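Local coordinates for protein aromatic amino acid aminotransferase I (Candida albicans WO-1, PDB 6HNU) that probably transfers the amino group of aromatic L-amino acids to 2-oxoglutarate, using pyridoxal 5'-phosphate as cofactor, to give aromatic oxo-acids and L-glutamate, at residues 134-139 with 309-314; 242-247 with 293-298; 395-400 with 457-462; 418-423 with 486-491. All blocks are in the same frame, centred on the assembly; numbering follows the deposited sequence.

Interaction 1 of 4, residues 134-139 with 309-314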
loop_
_atom_site.group_PDB
_atom_site.type_symbol
_atom_site.label_atom_id
_atom_site.label_comp_id
_atom_site.label_asym_id
_atom_site.label_seq_id
_atom_site.Cartn_x
_atom_site.Cartn_y
_atom_site.Cartn_z
ATOM N N ASP B 134 17.700 1.016 -11.995
ATOM C CA ASP B 134 16.303 1.285 -12.372
ATOM C C ASP B 134 15.587 1.976 -11.219
ATOM O O ASP B 134 16.191 2.171 -10.148
ATOM C CB ASP B 134 15.585 0.011 -12.811
ATOM C CG ASP B 134 14.557 0.259 -13.910
ATOM O OD1 ASP B 134 14.518 1.392 -14.483
ATOM O OD2 ASP B 134 13.807 -0.660 -14.172
ATOM N N VAL B 135 14.362 2.380 -11.522
ATOM C CA VAL B 135 13.386 2.887 -10.536
ATOM C C VAL B 135 12.107 2.069 -10.679
ATOM O O VAL B 135 11.705 1.730 -11.811
ATOM C CB VAL B 135 13.152 4.384 -10.751
ATOM C CG1 VAL B 135 14.437 5.157 -10.550
ATOM C CG2 VAL B 135 12.599 4.670 -12.120
ATOM N N ILE B 136 11.485 1.777 -9.549
ATOM C CA ILE B 136 10.120 1.201 -9.458
ATOM C C ILE B 136 9.315 2.103 -8.522
ATOM O O ILE B 136 9.896 2.836 -7.706
ATOM C CB ILE B 136 10.180 -0.267 -8.975
ATOM C CG1 ILE B 136 10.830 -0.418 -7.597
ATOM C CG2 ILE B 136 10.881 -1.112 -10.042
ATOM C CD1 ILE B 136 10.678 -1.792 -6.945
ATOM N N VAL B 137 8.016 2.071 -8.662
ATOM C CA VAL B 137 7.111 2.855 -7.802
ATOM C C VAL B 137 7.001 2.180 -6.432
ATOM O O VAL B 137 7.203 0.937 -6.284
ATOM C CB VAL B 137 5.760 3.077 -8.485
ATOM C CG1 VAL B 137 5.954 3.891 -9.736
ATOM C CG2 VAL B 137 5.018 1.769 -8.750
ATOM N N SER B 138 6.734 3.015 -5.439
ATOM C CA SER B 138 6.308 2.623 -4.079
ATOM C C SER B 138 5.062 3.420 -3.729
ATOM O O SER B 138 4.729 4.384 -4.456
ATOM C CB SER B 138 7.399 2.891 -3.092
ATOM O OG SER B 138 7.461 4.279 -2.809
ATOM N N VAL B 139 4.411 3.064 -2.625
ATOM C CA VAL B 139 3.307 3.907 -2.084
ATOM C C VAL B 139 3.838 4.746 -0.923
ATOM O O VAL B 139 3.042 5.142 -0.020
ATOM C CB VAL B 139 2.076 3.042 -1.741
ATOM C CG1 VAL B 139 1.566 2.357 -2.991
ATOM C CG2 VAL B 139 2.355 2.000 -0.683
ATOM N N GLY B 309 5.858 7.127 -4.031
ATOM C CA GLY B 309 7.285 7.355 -4.027
ATOM C C GLY B 309 7.899 6.402 -5.019
ATOM O O GLY B 309 7.161 5.829 -5.908
ATOM N N TRP B 310 9.188 6.247 -4.906
ATOM C CA TRP B 310 9.885 5.289 -5.779
ATOM C C TRP B 310 11.115 4.732 -5.066
ATOM O O TRP B 310 11.514 5.206 -3.963
ATOM C CB TRP B 310 10.171 5.905 -7.162
ATOM C CG TRP B 310 11.094 7.072 -7.144
ATOM C CD1 TRP B 310 12.424 7.055 -7.413
ATOM C CD2 TRP B 310 10.762 8.431 -6.813
ATOM N NE1 TRP B 310 12.932 8.315 -7.297
ATOM C CE2 TRP B 310 11.950 9.178 -6.912
ATOM C CE3 TRP B 310 9.590 9.079 -6.427
ATOM C CZ2 TRP B 310 11.998 10.543 -6.655
ATOM C CZ3 TRP B 310 9.632 10.430 -6.161
ATOM C CH2 TRP B 310 10.822 11.145 -6.278
ATOM N N ILE B 311 11.691 3.713 -5.673
ATOM C CA ILE B 311 12.853 2.995 -5.101
ATOM C C ILE B 311 13.883 2.950 -6.215
ATOM O O ILE B 311 13.498 2.565 -7.334
ATOM C CB ILE B 311 12.438 1.610 -4.591
ATOM C CG1 ILE B 311 11.338 1.699 -3.522
ATOM C CG2 ILE B 311 13.622 0.810 -4.081
ATOM C CD1 ILE B 311 10.597 0.387 -3.259
ATOM N N VAL B 312 15.119 3.357 -5.919
ATOM C CA VAL B 312 16.263 3.350 -6.853
ATOM C C VAL B 312 17.235 2.265 -6.417
ATOM O O VAL B 312 17.635 2.226 -5.241
ATOM C CB VAL B 312 16.965 4.700 -6.971
ATOM C CG1 VAL B 312 17.879 4.710 -8.179
ATOM C CG2 VAL B 312 15.963 5.855 -7.005
ATOM N N GLY B 313 17.671 1.460 -7.376
ATOM C CA GLY B 313 18.643 0.401 -7.113
ATOM C C GLY B 313 18.879 -0.470 -8.332
ATOM O O GLY B 313 18.418 -0.156 -9.449
ATOM N N GLN B 314 19.670 -1.522 -8.140
ATOM C CA GLN B 314 20.079 -2.326 -9.309
ATOM C C GLN B 314 18.877 -3.172 -9.742
ATOM O O GLN B 314 18.039 -3.527 -8.900
ATOM C CB GLN B 314 21.371 -3.089 -9.067
ATOM C CG GLN B 314 21.337 -4.135 -7.996
ATOM C CD GLN B 314 22.561 -5.011 -8.164
ATOM O OE1 GLN B 314 22.647 -5.786 -9.119
ATOM N NE2 GLN B 314 23.558 -4.837 -7.302
HETATM O O HOH W 1 9.769 4.889 -1.649
#

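Interaction 2 of 4, residues 242-247 with 293-298. With PLP (pyridoxal-5'-phosphate), chain I.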
loop_
_atom_site.group_PDB
_atom_site.type_symbol
_atom_site.label_atom_id
_atom_site.label_comp_id
_atom_site.label_asym_id
_atom_site.label_seq_id
_atom_site.Cartn_x
_atom_site.Cartn_y
_atom_site.Cartn_z
ATOM N N LEU B 242 24.524 -3.846 2.234
ATOM C CA LEU B 242 23.856 -2.774 1.453
ATOM C C LEU B 242 23.722 -1.507 2.288
ATOM O O LEU B 242 23.788 -1.536 3.526
ATOM C CB LEU B 242 22.467 -3.232 0.993
ATOM C CG LEU B 242 22.409 -4.576 0.282
ATOM C CD1 LEU B 242 20.996 -5.078 0.203
ATOM C CD2 LEU B 242 23.026 -4.492 -1.083
ATOM N N ILE B 243 23.441 -0.399 1.620
ATOM C CA ILE B 243 23.054 0.836 2.339
ATOM C C ILE B 243 21.650 1.171 1.872
ATOM O O ILE B 243 21.441 1.275 0.642
ATOM C CB ILE B 243 24.042 1.997 2.105
ATOM C CG1 ILE B 243 25.413 1.735 2.723
ATOM C CG2 ILE B 243 23.447 3.315 2.579
ATOM C CD1 ILE B 243 26.482 2.694 2.246
ATOM N N ILE B 244 20.748 1.336 2.829
ATOM C CA ILE B 244 19.369 1.744 2.529
ATOM C C ILE B 244 19.296 3.188 2.986
ATOM O O ILE B 244 19.347 3.423 4.202
ATOM C CB ILE B 244 18.337 0.837 3.237
ATOM C CG1 ILE B 244 18.595 -0.664 3.074
ATOM C CG2 ILE B 244 16.929 1.249 2.848
ATOM C CD1 ILE B 244 18.665 -1.203 1.636
ATOM N N GLU B 245 19.145 4.090 2.029
ATOM C CA GLU B 245 19.112 5.539 2.287
ATOM C C GLU B 245 17.635 5.916 2.150
ATOM O O GLU B 245 17.069 5.966 1.044
ATOM C CB GLU B 245 20.143 6.380 1.498
ATOM C CG GLU B 245 19.964 6.487 -0.016
ATOM C CD GLU B 245 20.947 7.400 -0.739
ATOM O OE1 GLU B 245 21.628 8.217 -0.056
ATOM O OE2 GLU B 245 20.943 7.402 -2.031
ATOM N N ASP B 246 17.036 6.154 3.298
ATOM C CA ASP B 246 15.632 6.556 3.423
ATOM C C ASP B 246 15.631 8.074 3.439
ATOM O O ASP B 246 15.971 8.681 4.459
ATOM C CB ASP B 246 15.001 5.890 4.635
ATOM C CG ASP B 246 13.580 6.284 4.891
ATOM O OD1 ASP B 246 12.953 6.975 4.006
ATOM O OD2 ASP B 246 13.096 5.895 5.985
ATOM N N GLU B 247 15.267 8.670 2.316
ATOM C CA GLU B 247 15.664 10.062 2.030
ATOM C C GLU B 247 14.445 10.901 1.681
ATOM O O GLU B 247 14.481 11.661 0.712
ATOM C CB GLU B 247 16.726 9.979 0.940
ATOM C CG GLU B 247 18.089 9.665 1.503
ATOM C CD GLU B 247 18.634 10.880 2.250
ATOM O OE1 GLU B 247 19.417 11.633 1.633
ATOM O OE2 GLU B 247 18.301 11.057 3.457
ATOM N N VAL B 293 20.300 1.039 -2.025
ATOM C CA VAL B 293 18.866 1.193 -2.360
ATOM C C VAL B 293 18.413 2.506 -1.751
ATOM O O VAL B 293 18.605 2.700 -0.538
ATOM C CB VAL B 293 18.029 -0.016 -1.935
ATOM C CG1 VAL B 293 16.588 0.108 -2.398
ATOM C CG2 VAL B 293 18.621 -1.304 -2.471
ATOM N N ARG B 294 17.854 3.362 -2.583
ATOM C CA ARG B 294 17.313 4.677 -2.153
ATOM C C ARG B 294 15.783 4.622 -2.098
ATOM O O ARG B 294 15.132 4.149 -3.060
ATOM C CB ARG B 294 17.811 5.786 -3.079
ATOM C CG ARG B 294 17.246 7.166 -2.769
ATOM C CD ARG B 294 17.714 8.194 -3.778
ATOM N NE ARG B 294 17.428 9.554 -3.373
ATOM C CZ ARG B 294 18.227 10.339 -2.658
ATOM N NH1 ARG B 294 19.354 9.878 -2.188
ATOM N NH2 ARG B 294 17.847 11.561 -2.340
ATOM N N LEU B 295 15.211 5.099 -0.996
ATOM C CA LEU B 295 13.744 5.245 -0.814
ATOM C C LEU B 295 13.420 6.720 -1.018
ATOM O O LEU B 295 13.783 7.576 -0.179
ATOM C CB LEU B 295 13.303 4.720 0.556
ATOM C CG LEU B 295 13.989 3.435 1.019
ATOM C CD1 LEU B 295 13.463 3.027 2.380
ATOM C CD2 LEU B 295 13.829 2.301 0.020
ATOM N N ASP B 296 12.798 7.039 -2.145
ATOM C CA ASP B 296 12.394 8.429 -2.477
ATOM C C ASP B 296 10.899 8.628 -2.339
ATOM O O ASP B 296 10.119 7.707 -2.662
ATOM C CB ASP B 296 12.774 8.773 -3.929
ATOM C CG ASP B 296 14.195 9.258 -4.098
ATOM O OD1 ASP B 296 14.565 10.194 -3.371
ATOM O OD2 ASP B 296 14.896 8.764 -5.030
ATOM N N SER B 297 10.469 9.808 -1.877
ATOM C CA SER B 297 9.043 10.065 -1.623
ATOM C C SER B 297 8.669 11.483 -2.062
ATOM O O SER B 297 9.487 12.393 -1.898
ATOM C CB SER B 297 8.747 9.922 -0.166
ATOM O OG SER B 297 7.365 10.072 0.061
ATOM N N PHE B 298 7.431 11.663 -2.474
ATOM C CA PHE B 298 6.827 13.005 -2.697
ATOM C C PHE B 298 6.243 13.598 -1.412
ATOM O O PHE B 298 5.773 14.748 -1.432
ATOM C CB PHE B 298 5.730 12.908 -3.739
ATOM C CG PHE B 298 6.265 12.744 -5.128
ATOM C CD1 PHE B 298 7.203 13.628 -5.638
ATOM C CD2 PHE B 298 5.799 11.719 -5.933
ATOM C CE1 PHE B 298 7.619 13.527 -6.955
ATOM C CE2 PHE B 298 6.257 11.590 -7.234
ATOM C CZ PHE B 298 7.204 12.459 -7.721
HETATM N N1 PLP I . 11.084 7.701 6.564
HETATM C C2 PLP I . 11.460 8.591 7.485
HETATM C C2A PLP I . 12.821 8.476 8.075
HETATM C C3 PLP I . 10.604 9.608 7.902
HETATM O O3 PLP I . 11.028 10.443 8.899
HETATM C C4 PLP I . 9.311 9.680 7.346
HETATM C C4A PLP I . 8.386 10.720 7.790
HETATM C C5 PLP I . 8.947 8.762 6.352
HETATM C C6 PLP I . 9.850 7.784 6.019
HETATM C C5A PLP I . 7.556 8.734 5.767
HETATM O O4P PLP I . 7.604 8.626 4.318
HETATM P P PLP I . 6.357 8.444 3.420
HETATM O O1P PLP I . 6.980 8.551 2.047
HETATM O O2P PLP I . 5.378 9.598 3.775
HETATM O O3P PLP I . 5.758 7.073 3.728
HETATM O O HOH W 2 21.209 10.894 -0.189
HETATM O O HOH W 3 12.886 11.528 -1.727
#

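Interaction 3 of 4, residues 395-400 with 457-462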
loop_
_atom_site.group_PDB
_atom_site.type_symbol
_atom_site.label_atom_id
_atom_site.label_comp_id
_atom_site.label_asym_id
_atom_site.label_seq_id
_atom_site.Cartn_x
_atom_site.Cartn_y
_atom_site.Cartn_z
ATOM N N THR B 395 17.711 20.269 16.978
ATOM C CA THR B 395 17.886 19.692 18.332
ATOM C C THR B 395 18.568 20.689 19.268
ATOM O O THR B 395 19.400 21.507 18.813
ATOM C CB THR B 395 18.606 18.355 18.278
ATOM O OG1 THR B 395 19.880 18.532 17.652
ATOM C CG2 THR B 395 17.746 17.335 17.574
ATOM N N VAL B 396 18.177 20.608 20.547
ATOM C CA VAL B 396 18.906 21.265 21.657
ATOM C C VAL B 396 19.479 20.168 22.542
ATOM O O VAL B 396 18.691 19.344 22.982
ATOM C CB VAL B 396 17.969 22.170 22.448
ATOM C CG1 VAL B 396 18.727 22.851 23.572
ATOM C CG2 VAL B 396 17.294 23.178 21.547
ATOM N N THR B 397 20.788 20.161 22.752
ATOM C CA THR B 397 21.514 19.216 23.638
ATOM C C THR B 397 21.681 19.902 25.009
ATOM O O THR B 397 21.902 21.157 25.040
ATOM C CB THR B 397 22.797 18.760 22.953
ATOM O OG1 THR B 397 22.431 17.962 21.828
ATOM C CG2 THR B 397 23.731 17.945 23.826
ATOM N N LEU B 398 21.482 19.157 26.102
ATOM C CA LEU B 398 21.619 19.677 27.496
ATOM C C LEU B 398 22.565 18.754 28.263
ATOM O O LEU B 398 22.563 17.559 28.007
ATOM C CB LEU B 398 20.249 19.778 28.188
ATOM C CG LEU B 398 19.146 20.579 27.497
ATOM C CD1 LEU B 398 17.817 20.442 28.230
ATOM C CD2 LEU B 398 19.499 22.056 27.373
ATOM N N ASP B 399 23.398 19.314 29.148
ATOM C CA ASP B 399 24.316 18.542 30.019
ATOM C C ASP B 399 23.502 18.189 31.266
ATOM O O ASP B 399 23.266 19.098 32.104
ATOM C CB ASP B 399 25.611 19.306 30.339
ATOM C CG ASP B 399 26.549 18.500 31.215
ATOM O OD1 ASP B 399 26.106 17.441 31.745
ATOM O OD2 ASP B 399 27.705 18.918 31.371
ATOM N N ALA B 400 22.925 16.985 31.315
ATOM C CA ALA B 400 21.985 16.644 32.408
ATOM C C ALA B 400 22.756 16.665 33.734
ATOM O O ALA B 400 22.110 16.904 34.777
ATOM C CB ALA B 400 21.341 15.312 32.172
ATOM N N LYS B 457 27.244 8.717 29.918
ATOM C CA LYS B 457 26.509 9.619 28.986
ATOM C C LYS B 457 25.634 10.561 29.817
ATOM O O LYS B 457 24.691 10.084 30.440
ATOM C CB LYS B 457 25.715 8.815 27.947
ATOM C CG LYS B 457 24.947 9.665 26.937
ATOM C CD LYS B 457 25.096 9.265 25.479
ATOM C CE LYS B 457 24.081 9.954 24.584
ATOM N NZ LYS B 457 24.541 10.049 23.176
ATOM N N THR B 458 26.004 11.839 29.881
ATOM C CA THR B 458 25.340 12.884 30.689
ATOM C C THR B 458 24.590 13.847 29.777
ATOM O O THR B 458 23.929 14.726 30.285
ATOM C CB THR B 458 26.358 13.685 31.509
ATOM O OG1 THR B 458 27.239 14.338 30.591
ATOM C CG2 THR B 458 27.148 12.825 32.466
ATOM N N HIS B 459 24.708 13.717 28.457
ATOM C CA HIS B 459 24.016 14.677 27.556
ATOM C C HIS B 459 22.697 14.052 27.096
ATOM O O HIS B 459 22.674 12.834 26.842
ATOM C CB HIS B 459 24.903 15.127 26.394
ATOM C CG HIS B 459 26.042 15.979 26.835
ATOM N ND1 HIS B 459 27.257 15.427 27.199
ATOM C CD2 HIS B 459 26.150 17.317 26.993
ATOM C CE1 HIS B 459 28.069 16.389 27.577
ATOM N NE2 HIS B 459 27.406 17.564 27.474
ATOM N N ILE B 460 21.677 14.888 27.013
ATOM C CA ILE B 460 20.292 14.551 26.594
ATOM C C ILE B 460 19.990 15.539 25.480
ATOM O O ILE B 460 20.815 16.486 25.298
ATOM C CB ILE B 460 19.300 14.672 27.765
ATOM C CG1 ILE B 460 19.295 16.065 28.399
ATOM C CG2 ILE B 460 19.603 13.589 28.780
ATOM C CD1 ILE B 460 18.161 16.321 29.354
ATOM N N PHE B 461 18.928 15.307 24.730
ATOM C CA PHE B 461 18.472 16.301 23.748
ATOM C C PHE B 461 16.975 16.220 23.571
ATOM O O PHE B 461 16.363 15.218 23.956
ATOM C CB PHE B 461 19.241 16.114 22.440
ATOM C CG PHE B 461 18.839 14.926 21.602
ATOM C CD1 PHE B 461 19.310 13.667 21.925
ATOM C CD2 PHE B 461 18.061 15.094 20.457
ATOM C CE1 PHE B 461 19.021 12.568 21.124
ATOM C CE2 PHE B 461 17.729 13.983 19.675
ATOM C CZ PHE B 461 18.227 12.729 20.011
ATOM N N PHE B 462 16.454 17.276 22.948
ATOM C CA PHE B 462 15.080 17.414 22.489
ATOM C C PHE B 462 15.101 17.686 20.988
ATOM O O PHE B 462 15.981 18.417 20.506
ATOM C CB PHE B 462 14.368 18.544 23.217
ATOM C CG PHE B 462 14.076 18.185 24.646
ATOM C CD1 PHE B 462 15.074 18.242 25.600
ATOM C CD2 PHE B 462 12.844 17.662 25.003
ATOM C CE1 PHE B 462 14.805 17.875 26.910
ATOM C CE2 PHE B 462 12.583 17.294 26.317
ATOM C CZ PHE B 462 13.572 17.397 27.256
#

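Interaction 4 of 4, residues 418-423 with 486-491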
loop_
_atom_site.group_PDB
_atom_site.type_symbol
_atom_site.label_atom_id
_atom_site.label_comp_id
_atom_site.label_asym_id
_atom_site.label_seq_id
_atom_site.Cartn_x
_atom_site.Cartn_y
_atom_site.Cartn_z
ATOM N N ALA B 418 13.007 14.029 31.589
ATOM C CA ALA B 418 11.579 14.023 32.010
ATOM C C ALA B 418 11.236 15.349 32.704
ATOM O O ALA B 418 10.188 15.926 32.374
ATOM C CB ALA B 418 11.304 12.842 32.910
ATOM N N ALA B 419 12.111 15.832 33.592
ATOM C CA ALA B 419 11.919 17.105 34.328
ATOM C C ALA B 419 11.840 18.260 33.335
ATOM O O ALA B 419 10.952 19.115 33.460
ATOM C CB ALA B 419 13.021 17.331 35.332
ATOM N N VAL B 420 12.790 18.329 32.415
ATOM C CA VAL B 420 12.792 19.435 31.421
ATOM C C VAL B 420 11.547 19.338 30.547
ATOM O O VAL B 420 10.949 20.385 30.308
ATOM C CB VAL B 420 14.096 19.467 30.607
ATOM C CG1 VAL B 420 13.984 20.405 29.408
ATOM C CG2 VAL B 420 15.260 19.845 31.496
ATOM N N HIS B 421 11.170 18.136 30.097
ATOM C CA HIS B 421 9.933 17.900 29.290
ATOM C C HIS B 421 8.703 18.392 30.051
ATOM O O HIS B 421 7.940 19.169 29.472
ATOM C CB HIS B 421 9.786 16.419 28.917
ATOM C CG HIS B 421 8.672 16.085 27.982
ATOM N ND1 HIS B 421 8.544 16.689 26.749
ATOM C CD2 HIS B 421 7.719 15.122 28.042
ATOM C CE1 HIS B 421 7.510 16.153 26.123
ATOM N NE2 HIS B 421 7.000 15.185 26.884
ATOM N N GLU B 422 8.540 17.992 31.315
ATOM C CA GLU B 422 7.385 18.426 32.152
ATOM C C GLU B 422 7.390 19.959 32.298
ATOM O O GLU B 422 6.320 20.594 32.136
ATOM C CB GLU B 422 7.429 17.710 33.513
ATOM C CG GLU B 422 7.231 16.194 33.432
ATOM C CD GLU B 422 7.564 15.446 34.721
ATOM O OE1 GLU B 422 7.628 16.133 35.781
ATOM O OE2 GLU B 422 7.756 14.185 34.675
ATOM N N GLN B 423 8.559 20.546 32.564
ATOM C CA GLN B 423 8.702 22.015 32.770
ATOM C C GLN B 423 8.343 22.763 31.468
ATOM O O GLN B 423 7.561 23.711 31.535
ATOM C CB GLN B 423 10.107 22.361 33.265
ATOM C CG GLN B 423 10.274 23.853 33.559
ATOM C CD GLN B 423 9.591 24.302 34.829
ATOM O OE1 GLN B 423 8.858 25.281 34.847
ATOM N NE2 GLN B 423 9.828 23.580 35.916
ATOM N N ARG B 486 15.965 27.270 31.968
ATOM C CA ARG B 486 16.468 28.206 33.024
ATOM C C ARG B 486 15.852 27.813 34.387
ATOM O O ARG B 486 16.622 27.668 35.356
ATOM C CB ARG B 486 16.215 29.670 32.624
ATOM C CG ARG B 486 17.473 30.543 32.635
ATOM C CD ARG B 486 17.455 31.801 31.762
ATOM N NE ARG B 486 16.078 32.216 31.567
ATOM C CZ ARG B 486 15.471 32.364 30.389
ATOM N NH1 ARG B 486 16.146 32.207 29.255
ATOM N NH2 ARG B 486 14.193 32.723 30.362
ATOM N N ALA B 487 14.539 27.614 34.468
ATOM C CA ALA B 487 13.876 27.122 35.695
ATOM C C ALA B 487 14.502 25.801 36.162
ATOM O O ALA B 487 14.818 25.699 37.358
ATOM C CB ALA B 487 12.395 26.980 35.503
ATOM N N GLU B 488 14.674 24.795 35.307
ATOM C CA GLU B 488 15.111 23.454 35.792
ATOM C C GLU B 488 16.556 23.474 36.268
ATOM O O GLU B 488 16.886 22.692 37.215
ATOM C CB GLU B 488 14.905 22.376 34.724
ATOM C CG GLU B 488 13.467 21.921 34.656
ATOM C CD GLU B 488 12.927 21.306 35.943
ATOM O OE1 GLU B 488 13.636 20.490 36.555
ATOM O OE2 GLU B 488 11.780 21.587 36.269
ATOM N N PHE B 489 17.418 24.284 35.634
ATOM C CA PHE B 489 18.882 24.247 35.868
ATOM C C PHE B 489 19.310 25.344 36.855
ATOM O O PHE B 489 20.535 25.448 37.104
ATOM C CB PHE B 489 19.612 24.346 34.531
ATOM C CG PHE B 489 19.613 23.051 33.763
ATOM C CD1 PHE B 489 18.546 22.706 32.944
ATOM C CD2 PHE B 489 20.678 22.176 33.859
ATOM C CE1 PHE B 489 18.569 21.511 32.244
ATOM C CE2 PHE B 489 20.706 20.987 33.154
ATOM C CZ PHE B 489 19.626 20.635 32.380
ATOM N N GLY B 490 18.339 26.091 37.380
ATOM C CA GLY B 490 18.503 27.207 38.341
ATOM C C GLY B 490 19.428 28.300 37.828
ATOM O O GLY B 490 20.439 28.572 38.515
ATOM N N LEU B 491 19.111 28.904 36.674
ATOM C CA LEU B 491 19.982 29.902 35.993
ATOM C C LEU B 491 19.273 31.257 35.909
ATOM O O LEU B 491 18.105 31.325 36.295
ATOM C CB LEU B 491 20.328 29.370 34.600
ATOM C CG LEU B 491 21.136 28.077 34.573
ATOM C CD1 LEU B 491 21.452 27.682 33.144
ATOM C CD2 LEU B 491 22.419 28.209 35.376
HETATM O O HOH W 4 9.665 19.747 35.872
#

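Interaction 1 of 4, residues 134-139 with 309-314
I136 and I311 face each other as a hydrogen-bonded pair of two antiparallel strands, I311 N giving its proton to I136 O at 2.9 Å and I136 N giving its own to I311 O. D134 with G313 and S138 with G309 form the same kind of pair. At the S138 end, S138 N bonds to G309 O (2.9 Å) with an almost straight N-H (175°).

W310 can be followed outward. Its CB rests 3.1 Å from I136 O. CG sits between the backbone N and the carbonyl carbon (chi1 64°). In the ring, CD1 lies 4.2 Å from V135 CG1. Further out the indole leaves the 134-139 strand: NE1 makes a weak hydrogen bond to T122 of helix 112-126, and the rings of W310 and F298 meet. V135 CG1 also touches V312 CG2 (3.9 Å), two beta-branched residues lying side by side on one face. On the other face I136 CG1 packs on I311 CB, and I311 CD1 reaches S138 CB. G309 suits its place because S138 OG lies only 3.3 Å from G309 CA, where a CB would clash. That hydroxyl bonds to G140 N and shares a water with W310 O.

Helix 112-126 covers the V135 face and helix 315-327 the I136 face. Strand 133-138 is outermost in this chain's central mixed sheet, and 309-314 runs antiparallel between it and 292-297, an arrangement of the class I aminotransferase fold that here runs up to the pyridoxal-phosphate site.

Interaction 2 of 4, residues 242-247 with 293-298
E245 and R294 meet on one face of two parallel strands, where R294 NH1 reaches E245 OE2 at 2.9 Å in a salt bridge whose hydrogen bond is weak (148°). The carboxylate stands almost perpendicular to the guanidinium (86°) and meets it at the edge. R294 suits this buried place because its donors have several acceptors: the chain, extended from CG to NE, brings NE to D296 OD1 (2.9 Å), while NH1 also donates to a water. That water gives its own protons to E245 OE1 and E247 OE1, tying both glutamates to the arginine. E247 CB lies over one guanidinium face, and Y250 adds a cation-pi contact. E245 is satisfied further by the backbone N-H groups of F283 and I284, and E247 by T215.

The strands belong to the parallel part of the central sheet of a fold-type I pyridoxal-phosphate enzyme, and their C-terminal ends carry the cofactor. D246 OD2 lies 2.8 Å from PLP N1 and also takes a hydrogen bond from Y211, a placement consistent with a carboxylate that would stabilise a protonated pyridine nitrogen. S297 OG donates a short hydrogen bond to the phosphate oxygen PLP O1P (2.5 Å) and is bonded to S299 N.

Backbone bonds run from I243 O to E247 N, alternating between the strands. On the face away from the arginine, I244 CD1 packs on V293 CB (3.8 Å) and L295 CD1 touches I244 CG2. A second water donates to E247 O and D296 OD1 (2.7 Å) and accepts from S297 N.

Interaction 3 of 4, residues 395-400 with 457-462
T397 and F461 sit opposite each other as a non-hydrogen-bonded pair (CA to CA 4.2 Å) in two antiparallel strands, flanked by the hydrogen-bonded pairs V396 with F462 and L398 with I460. L398 N binds I460 O at 2.9 Å, and beyond the last pair A400 N closes the ladder on T458 O (2.7 Å).

One face is apolar. L398 CB packs on I460 CG1 (3.8 Å), L398 CD1 reaches F462 CE1, and A400 CB, small enough to fit under helix 413-426, touches I460 CG2. F462 also meets the ring of F481 edge to face, and V420 packs on it from helix 413-426.

The other face is mixed. H459 has CG anti to the carbonyl carbon (chi1 -68°), beside its own N; the ring reaches the other strand, NE2 lying 3.8 Å from D399 CB, and D399 OD1 lies over one ring face. T397 CG2 rests against H459 CB, and T395 CG2 touches F461 CD2 (3.7 Å). D399 OD1 accepts a weak bond from T458 OG1, but its stronger partner is S401.

The chemistry therefore splits by face: branched aliphatic and aromatic groups seal the sheet of the small domain against its helices, while threonines, aspartate and histidine suit the more accessible side, where D399 OD2 and H459 NE2 are 4.1 Å apart and a protonated imidazole would probably feel the carboxylate.

Interaction 4 of 4, residues 418-423 with 486-491
A419, V420 and Q423 meet A487, E488 and F489 in a small helix-to-helix contact between helices 413-426 and 471-489, in the alpha/beta small domain of the aminotransferase fold and away from the active site. The C-terminal helix ends here in a Schellman motif, with G490 at positive phi (57°), a conformation that a residue without a side chain adopts easily.

E488 carries most of the packing. Its CG, anti to the carbonyl carbon (chi1 -79°), lies 3.7 Å from Q423 CB; the chain then bends at chi2, and E488 OE1 lies 3.4 Å from A419 CB. An alanine at 419 leaves space for the carboxylate to lie close to the helix. OE1 is hydrogen-bonded to H403 NE2, and the H403 ring meets that of F489 edge to face. On the buried side V420 CG2 touches F489 CE1 (3.8 Å), the two side chains crossing at about a right angle. A487 CB touches Q423 CD, while Q423 OE1 takes a hydrogen bond from Q427.

A water donates to both A419 O and E488 OE2. Q423 NE2 gives a nearly straight hydrogen bond of 2.8 Å to E488 OE2, which accepts on its anti lone pair and lies close to the amide plane of Q423.

Interactions 1 and 2 lie 9 Å apart between centres in the central mixed sheet, where strands 309-314 and 292-297 are neighbours; W310 N meets D296 O, and I311 packs on V293. In the chain, interaction 2 falls between the two segments of interaction 1. Interactions 3 and 4 follow, with alternating segments and centres 12 Å apart: strand 393-399 leads to helix 413-426, and strand 459-465 to helix 471-489, and the helices pack on this second sheet through V420 on F462 and F489 on D399. Centres of interactions 2 and 3 are 29 Å apart. The first pair lies in the cofactor-carrying large domain; the second joins sheet and helices of the small domain.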